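Local coordinates for putative glycosyl hydrolase (Parabacteroides distasonis, PDB 4QHZ), which is a putative glycosyl hydrolase of the 3-keto-disaccharide hydrolase family that binds magnesium and probably cleaves glycosidic bonds, at the interface of chains A and B. Numbering follows the deposited sequence. Chains: chain A/B, putative glycosyl hydrolase.

The interface of chains A and B. Residues chain A 11-14, 18, 20, 23-24; chain B 150, 210-211.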
loop_
_atom_site.group_PDB
_atom_site.type_symbol
_atom_site.label_atom_id
_atom_site.label_comp_id
_atom_site.label_asym_id
_atom_site.label_seq_id
_atom_site.Cartn_x
_atom_site.Cartn_y
_atom_site.Cartn_z
HETATM N N MSE A 11 -13.424 -21.117 32.650
HETATM C CA MSE A 11 -13.168 -20.730 31.226
HETATM C C MSE A 11 -12.449 -19.412 31.233
HETATM O O MSE A 11 -12.949 -18.471 31.828
HETATM C CB MSE A 11 -14.471 -20.576 30.427
HETATM C CG MSE A 11 -14.999 -21.901 29.881
HETATM SE SE MSE A 11 -13.850 -22.729 28.495
HETATM C CE MSE A 11 -13.024 -21.213 27.551
ATOM N N PRO A 12 -11.260 -19.326 30.595
ATOM C CA PRO A 12 -10.529 -18.050 30.636
ATOM C C PRO A 12 -11.201 -16.979 29.782
ATOM O O PRO A 12 -11.832 -17.301 28.779
ATOM C CB PRO A 12 -9.146 -18.408 30.071
ATOM C CG PRO A 12 -9.393 -19.588 29.199
ATOM C CD PRO A 12 -10.506 -20.358 29.858
ATOM N N THR A 13 -11.076 -15.724 30.202
ATOM C CA THR A 13 -11.646 -14.594 29.479
ATOM C C THR A 13 -10.608 -13.484 29.331
ATOM O O THR A 13 -9.618 -13.442 30.059
ATOM C CB THR A 13 -12.894 -14.037 30.188
ATOM O OG1 THR A 13 -12.573 -13.722 31.542
ATOM C CG2 THR A 13 -14.025 -15.055 30.163
ATOM N N GLY A 14 -10.846 -12.592 28.377
ATOM C CA GLY A 14 -9.899 -11.527 28.051
ATOM C C GLY A 14 -10.375 -10.175 28.544
ATOM O O GLY A 14 -11.124 -10.081 29.512
ATOM N N ILE A 18 -14.233 -10.627 27.461
ATOM C CA ILE A 18 -14.433 -11.202 26.131
ATOM C C ILE A 18 -14.041 -12.687 26.132
ATOM O O ILE A 18 -13.067 -13.067 26.773
ATOM C CB ILE A 18 -13.658 -10.417 25.047
ATOM C CG1 ILE A 18 -14.150 -10.803 23.652
ATOM C CG2 ILE A 18 -12.156 -10.638 25.174
ATOM C CD1 ILE A 18 -13.761 -9.812 22.572
ATOM N N HIS A 20 -13.580 -16.531 23.875
ATOM C CA HIS A 20 -13.024 -16.964 22.591
ATOM C C HIS A 20 -14.099 -17.096 21.500
ATOM O O HIS A 20 -13.821 -16.830 20.328
ATOM C CB HIS A 20 -12.205 -18.270 22.733
ATOM C CG HIS A 20 -13.021 -19.491 23.013
ATOM N ND1 HIS A 20 -13.492 -20.315 22.015
ATOM C CD2 HIS A 20 -13.422 -20.048 24.177
ATOM C CE1 HIS A 20 -14.157 -21.322 22.552
ATOM N NE2 HIS A 20 -14.134 -21.180 23.863
ATOM N N SER A 23 -14.981 -14.152 18.924
ATOM C CA SER A 23 -14.145 -13.916 17.732
ATOM C C SER A 23 -14.096 -15.137 16.815
ATOM O O SER A 23 -13.118 -15.345 16.105
ATOM C CB SER A 23 -12.722 -13.495 18.138
ATOM O OG SER A 23 -12.108 -14.469 18.963
ATOM N N GLU A 24 -15.163 -15.934 16.823
ATOM C CA GLU A 24 -15.262 -17.124 15.975
ATOM C C GLU A 24 -16.460 -16.996 15.028
ATOM O O GLU A 24 -17.608 -17.053 15.466
ATOM C CB GLU A 24 -15.352 -18.375 16.850
ATOM C CG GLU A 24 -14.030 -18.675 17.539
ATOM C CD GLU A 24 -14.099 -19.658 18.691
ATOM O OE1 GLU A 24 -15.148 -20.301 18.919
ATOM O OE2 GLU A 24 -13.065 -19.785 19.383
ATOM N N LYS B 150 -7.731 -16.010 13.164
ATOM C CA LYS B 150 -8.805 -15.151 13.695
ATOM C C LYS B 150 -8.738 -13.689 13.231
ATOM O O LYS B 150 -9.357 -12.816 13.842
ATOM C CB LYS B 150 -8.868 -15.227 15.234
ATOM C CG LYS B 150 -9.514 -16.504 15.745
ATOM C CD LYS B 150 -9.881 -16.409 17.222
ATOM C CE LYS B 150 -10.720 -17.590 17.658
ATOM N NZ LYS B 150 -11.321 -17.379 19.001
ATOM N N TRP B 210 -6.335 -16.187 20.389
ATOM C CA TRP B 210 -7.509 -17.032 20.609
ATOM C C TRP B 210 -8.615 -16.245 21.295
ATOM O O TRP B 210 -9.790 -16.452 21.018
ATOM C CB TRP B 210 -7.125 -18.255 21.450
ATOM C CG TRP B 210 -8.249 -19.255 21.701
ATOM C CD1 TRP B 210 -9.080 -19.810 20.770
ATOM C CD2 TRP B 210 -8.625 -19.826 22.959
ATOM N NE1 TRP B 210 -9.964 -20.678 21.372
ATOM C CE2 TRP B 210 -9.705 -20.708 22.715
ATOM C CE3 TRP B 210 -8.162 -19.674 24.268
ATOM C CZ2 TRP B 210 -10.322 -21.439 23.737
ATOM C CZ3 TRP B 210 -8.778 -20.393 25.283
ATOM C CH2 TRP B 210 -9.849 -21.266 25.009
ATOM N N ILE B 211 -8.223 -15.345 22.191
ATOM C CA ILE B 211 -9.167 -14.525 22.932
ATOM C C ILE B 211 -8.864 -13.048 22.712
ATOM O O ILE B 211 -7.740 -12.606 22.916
ATOM C CB ILE B 211 -9.126 -14.853 24.435
ATOM C CG1 ILE B 211 -9.706 -16.251 24.687
ATOM C CG2 ILE B 211 -9.887 -13.804 25.238
ATOM C CD1 ILE B 211 -9.519 -16.769 26.101
HETATM O O HOH W 1 -11.340 -22.540 19.607
#
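The imidazole of A:His20 stacks on the indole of B:Trp210, their planes turned 20° apart. The overlap is offset: B:Trp210 CZ2 lies over the rim of the imidazole face, 3.4 Å from A:His20 CG. A:His20 CB sits over the same indole, 3.7 Å from the centroid of the five-membered ring, a CH-pi contact. B:Ile211 CG1 is on that face too. The two aromatic side chains run side by side, pointing the same way. A:His20 CG takes the crowded position between backbone N and carbonyl carbon (chi1 70°). At the imidazole edge, ND1 gives a nearly straight hydrogen bond of 2.7 Å to A:Glu24 OE2. The oxygen lies in the imidazole plane, which helps fix the ring's rotation, but the N-H comes from above the carboxylate plane. B:Trp210 NE1 shares a water with A:Glu24 OE2, the carboxylate contact being longer.

B:Lys150 arrives extended, and its NZ is held at several points. It donates to A:His20 O at 2.9 Å, from above the carbonyl plane, and to A:Ser23 OG. It forms a salt bridge of 3.0 Å with A:Glu24 OE2, on the anti lone pair. Within its own chain it bonds B:Trp210 O at 2.7 Å, in the carbonyl plane. A:Glu24 OE2 thus accepts from both A:His20 and B:Lys150, which may keep the carboxylate ionised.

B:Ile211 CG2 packs 3.6 Å from A:Gly14 CA and also meets A:Ile18. Poorly ordered A:Met11 and A:Pro12 border the far indole rim.

The patch fastens the N-terminal arm of chain A, including 3-10 helix 20-23, onto chain B. Its two-fold twin makes the exchange reciprocal, which may help join these chains; the structure alone does not show this pairing is biological.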